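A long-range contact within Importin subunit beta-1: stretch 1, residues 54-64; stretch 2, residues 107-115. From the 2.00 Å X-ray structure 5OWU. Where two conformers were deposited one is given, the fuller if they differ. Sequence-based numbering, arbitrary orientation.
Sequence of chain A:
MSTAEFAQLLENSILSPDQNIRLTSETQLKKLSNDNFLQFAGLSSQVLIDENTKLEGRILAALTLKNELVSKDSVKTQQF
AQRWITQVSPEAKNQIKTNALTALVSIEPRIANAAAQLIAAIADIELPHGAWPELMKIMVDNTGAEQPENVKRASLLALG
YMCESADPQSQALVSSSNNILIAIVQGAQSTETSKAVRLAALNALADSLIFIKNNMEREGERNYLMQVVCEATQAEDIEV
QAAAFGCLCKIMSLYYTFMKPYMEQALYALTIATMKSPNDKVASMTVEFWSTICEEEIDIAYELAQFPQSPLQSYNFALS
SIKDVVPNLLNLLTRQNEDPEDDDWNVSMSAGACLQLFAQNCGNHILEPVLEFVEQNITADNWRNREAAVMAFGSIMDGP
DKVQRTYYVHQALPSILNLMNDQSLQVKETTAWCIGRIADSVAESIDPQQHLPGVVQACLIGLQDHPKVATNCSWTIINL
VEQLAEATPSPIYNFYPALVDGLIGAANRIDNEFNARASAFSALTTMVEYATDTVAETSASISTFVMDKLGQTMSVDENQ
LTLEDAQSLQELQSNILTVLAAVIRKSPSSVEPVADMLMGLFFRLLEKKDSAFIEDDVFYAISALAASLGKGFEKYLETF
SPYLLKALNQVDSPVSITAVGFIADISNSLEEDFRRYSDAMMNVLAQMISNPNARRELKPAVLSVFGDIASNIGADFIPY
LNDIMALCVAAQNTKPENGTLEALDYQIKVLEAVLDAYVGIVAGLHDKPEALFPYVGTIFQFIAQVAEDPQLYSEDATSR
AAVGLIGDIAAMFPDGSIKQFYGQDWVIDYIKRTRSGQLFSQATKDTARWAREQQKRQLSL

Stretch 1 54-64: KLEGRILAALT
Stretch 2 107-115: IEPRIANAA

How are the two stretches laid against each other? Both are helical, 55-64 following K54 at its N-cap and 109-115 following E108, with phi/psi near -63/-42. They run in nearly the same direction, at 10°, and their axes approach to 9.0 Å. The register is set by I59 and A114, whose CA atoms are 5.7 Å apart. No direct hydrogen bond crosses; packing buries 473 Å² in all.

What does the start of stretch 2 contribute? E108, chi1 t and chi2 p, caps its own helix: R110 N donates to E108 OE1 at 3.1 Å. E108 CD also lies 3.7 Å from L55 CD1. P109 suits the first turn: its nitrogen carries no hydrogen, and a nitrogen there has no carbonyl of the same helix to donate to.

How does an exposed arginine serve an apolar seam? R110 (m, t, m, chi4 155°) lies over stretch 1, with L55 CB over one face of its guanidinium, E56 CG at the edge and R110 NH2 3.3 Å from L55 CD1. R110 CB meets I59 CD1 at 3.7 Å. Water 1 links the charged ends, donating to E56 OE2 at 2.9 Å and accepting from R110 NH2 at 3.0 Å.

Where is the buried centre? I111 (m, m) starts sideways but extends inward: I111 CG1 is 3.7 Å from L55 CD2, I111 CD1 4.2 Å from I59 CG1. I111 CD1 also covers one face of the R58 guanidinium, 3.5 Å from R58 NE. I59 is m with chi2 148°; L55 has chi1 -94° and chi2 t; R58 is m, t, p.

What lets the helices come close further on? A114 points toward stretch 1, A114 CB lying 3.8 Å from A62 CB and 4.2 Å from both I59 CG2 and L63 CD2 (L63 is m, t). Two small methyls meeting directly suit this close spacing.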

# COMPACT_ATOMS: atom_id res chain seq x y z
N LYS A 54 -7.72 2.87 -40.82
CA LYS A 54 -6.55 2.23 -40.23
C LYS A 54 -6.92 1.60 -38.89
O LYS A 54 -7.74 2.13 -38.14
CB LYS A 54 -5.42 3.23 -40.04
CG LYS A 54 -4.87 3.80 -41.34
CD LYS A 54 -3.89 4.92 -41.06
CE LYS A 54 -2.47 4.56 -41.47
NZ LYS A 54 -2.24 4.84 -42.91
N LEU A 55 -6.28 0.46 -38.59
CA LEU A 55 -6.60 -0.29 -37.39
C LEU A 55 -6.51 0.57 -36.14
O LEU A 55 -7.40 0.52 -35.27
CB LEU A 55 -5.65 -1.48 -37.24
CG LEU A 55 -6.05 -2.86 -37.77
CD1 LEU A 55 -5.11 -3.89 -37.16
CD2 LEU A 55 -7.50 -3.21 -37.47
N GLU A 56 -5.45 1.36 -36.01
CA GLU A 56 -5.26 2.13 -34.79
C GLU A 56 -6.36 3.17 -34.61
O GLU A 56 -6.73 3.48 -33.48
CB GLU A 56 -3.90 2.81 -34.81
CG GLU A 56 -2.76 1.85 -34.59
CD GLU A 56 -1.44 2.54 -34.71
OE1 GLU A 56 -1.22 3.53 -33.97
OE2 GLU A 56 -0.63 2.11 -35.54
N GLY A 57 -6.87 3.72 -35.71
CA GLY A 57 -7.98 4.66 -35.62
C GLY A 57 -9.27 3.99 -35.17
O GLY A 57 -10.05 4.58 -34.43
N ARG A 58 -9.50 2.75 -35.61
CA ARG A 58 -10.69 2.01 -35.19
C ARG A 58 -10.62 1.66 -33.70
O ARG A 58 -11.58 1.86 -32.94
CB ARG A 58 -10.83 0.75 -36.04
CG ARG A 58 -10.85 1.00 -37.55
CD ARG A 58 -10.73 -0.29 -38.35
NE ARG A 58 -11.79 -1.24 -38.02
CZ ARG A 58 -11.90 -2.47 -38.52
NH1 ARG A 58 -11.00 -2.92 -39.39
NH2 ARG A 58 -12.89 -3.26 -38.15
N ILE A 59 -9.47 1.13 -33.28
CA ILE A 59 -9.24 0.86 -31.87
C ILE A 59 -9.41 2.13 -31.05
O ILE A 59 -10.07 2.14 -30.00
CB ILE A 59 -7.84 0.23 -31.69
CG1 ILE A 59 -7.80 -1.14 -32.36
CG2 ILE A 59 -7.47 0.10 -30.21
CD1 ILE A 59 -6.44 -1.52 -32.93
N LEU A 60 -8.85 3.24 -31.54
CA LEU A 60 -8.96 4.51 -30.83
C LEU A 60 -10.42 4.96 -30.72
O LEU A 60 -10.84 5.46 -29.68
CB LEU A 60 -8.12 5.57 -31.53
CG LEU A 60 -8.24 7.00 -31.00
CD1 LEU A 60 -7.65 7.12 -29.60
CD2 LEU A 60 -7.56 7.98 -31.95
N ALA A 61 -11.19 4.79 -31.79
CA ALA A 61 -12.61 5.13 -31.73
C ALA A 61 -13.29 4.41 -30.57
O ALA A 61 -13.95 5.03 -29.72
CB ALA A 61 -13.30 4.76 -33.05
N ALA A 62 -13.13 3.08 -30.53
CA ALA A 62 -13.77 2.29 -29.48
C ALA A 62 -13.28 2.70 -28.09
O ALA A 62 -14.09 2.83 -27.16
CB ALA A 62 -13.52 0.80 -29.72
N LEU A 63 -11.98 2.88 -27.92
CA LEU A 63 -11.46 3.14 -26.58
C LEU A 63 -11.83 4.54 -26.09
O LEU A 63 -12.08 4.74 -24.89
CB LEU A 63 -9.95 2.93 -26.55
CG LEU A 63 -9.46 1.52 -26.90
CD1 LEU A 63 -7.92 1.43 -26.84
CD2 LEU A 63 -10.10 0.47 -26.00
N THR A 64 -11.87 5.53 -26.99
CA THR A 64 -12.28 6.87 -26.59
C THR A 64 -13.74 6.89 -26.17
O THR A 64 -14.09 7.44 -25.11
CB THR A 64 -12.04 7.86 -27.74
OG1 THR A 64 -10.68 7.80 -28.17
CG2 THR A 64 -12.35 9.29 -27.29
N ILE A 107 -12.11 -10.94 -36.92
CA ILE A 107 -10.94 -11.81 -37.02
C ILE A 107 -9.67 -11.13 -36.54
O ILE A 107 -8.66 -11.81 -36.31
CB ILE A 107 -10.81 -12.31 -38.47
CG1 ILE A 107 -9.85 -13.49 -38.55
CG2 ILE A 107 -10.35 -11.17 -39.40
CD1 ILE A 107 -9.96 -14.26 -39.85
N GLU A 108 -9.69 -9.81 -36.36
CA GLU A 108 -8.54 -9.07 -35.87
C GLU A 108 -8.62 -8.97 -34.35
O GLU A 108 -9.52 -8.28 -33.84
CB GLU A 108 -8.50 -7.68 -36.50
CG GLU A 108 -7.51 -6.71 -35.86
CD GLU A 108 -6.10 -7.24 -35.81
OE1 GLU A 108 -5.51 -7.27 -34.71
OE2 GLU A 108 -5.57 -7.63 -36.88
N PRO A 109 -7.72 -9.61 -33.60
CA PRO A 109 -7.89 -9.62 -32.13
C PRO A 109 -7.84 -8.26 -31.47
O PRO A 109 -8.39 -8.10 -30.37
CB PRO A 109 -6.74 -10.53 -31.64
CG PRO A 109 -5.75 -10.53 -32.73
CD PRO A 109 -6.54 -10.39 -34.01
N ARG A 110 -7.18 -7.27 -32.08
CA ARG A 110 -7.14 -5.93 -31.49
C ARG A 110 -8.50 -5.25 -31.60
O ARG A 110 -8.93 -4.53 -30.68
CB ARG A 110 -6.07 -5.09 -32.17
CG ARG A 110 -4.64 -5.54 -31.88
CD ARG A 110 -3.65 -4.41 -32.13
NE ARG A 110 -3.21 -4.36 -33.51
CZ ARG A 110 -2.75 -3.27 -34.12
NH1 ARG A 110 -2.69 -2.10 -33.48
NH2 ARG A 110 -2.36 -3.34 -35.37
N ILE A 111 -9.18 -5.45 -32.74
CA ILE A 111 -10.55 -4.96 -32.89
C ILE A 111 -11.45 -5.63 -31.87
O ILE A 111 -12.26 -4.98 -31.20
CB ILE A 111 -11.05 -5.22 -34.33
CG1 ILE A 111 -10.25 -4.40 -35.35
CG2 ILE A 111 -12.55 -4.93 -34.46
CD1 ILE A 111 -10.40 -2.90 -35.22
N ALA A 112 -11.31 -6.95 -31.74
CA ALA A 112 -12.13 -7.72 -30.81
C ALA A 112 -11.93 -7.26 -29.37
O ALA A 112 -12.89 -7.15 -28.61
CB ALA A 112 -11.81 -9.21 -30.95
N ASN A 113 -10.68 -7.01 -28.98
CA ASN A 113 -10.40 -6.53 -27.63
C ASN A 113 -11.01 -5.15 -27.38
O ASN A 113 -11.69 -4.93 -26.36
CB ASN A 113 -8.88 -6.49 -27.41
CG ASN A 113 -8.50 -6.31 -25.95
OD1 ASN A 113 -9.05 -6.97 -25.07
ND2 ASN A 113 -7.56 -5.43 -25.69
N ALA A 114 -10.78 -4.21 -28.30
CA ALA A 114 -11.39 -2.88 -28.12
C ALA A 114 -12.90 -2.99 -28.02
O ALA A 114 -13.54 -2.36 -27.16
CB ALA A 114 -10.99 -1.97 -29.28
N ALA A 115 -13.50 -3.79 -28.90
CA ALA A 115 -14.94 -3.98 -28.88
C ALA A 115 -15.40 -4.59 -27.56
O ALA A 115 -16.44 -4.21 -27.02
CB ALA A 115 -15.36 -4.86 -30.05
O HOH W 1 -0.91 -0.78 -35.67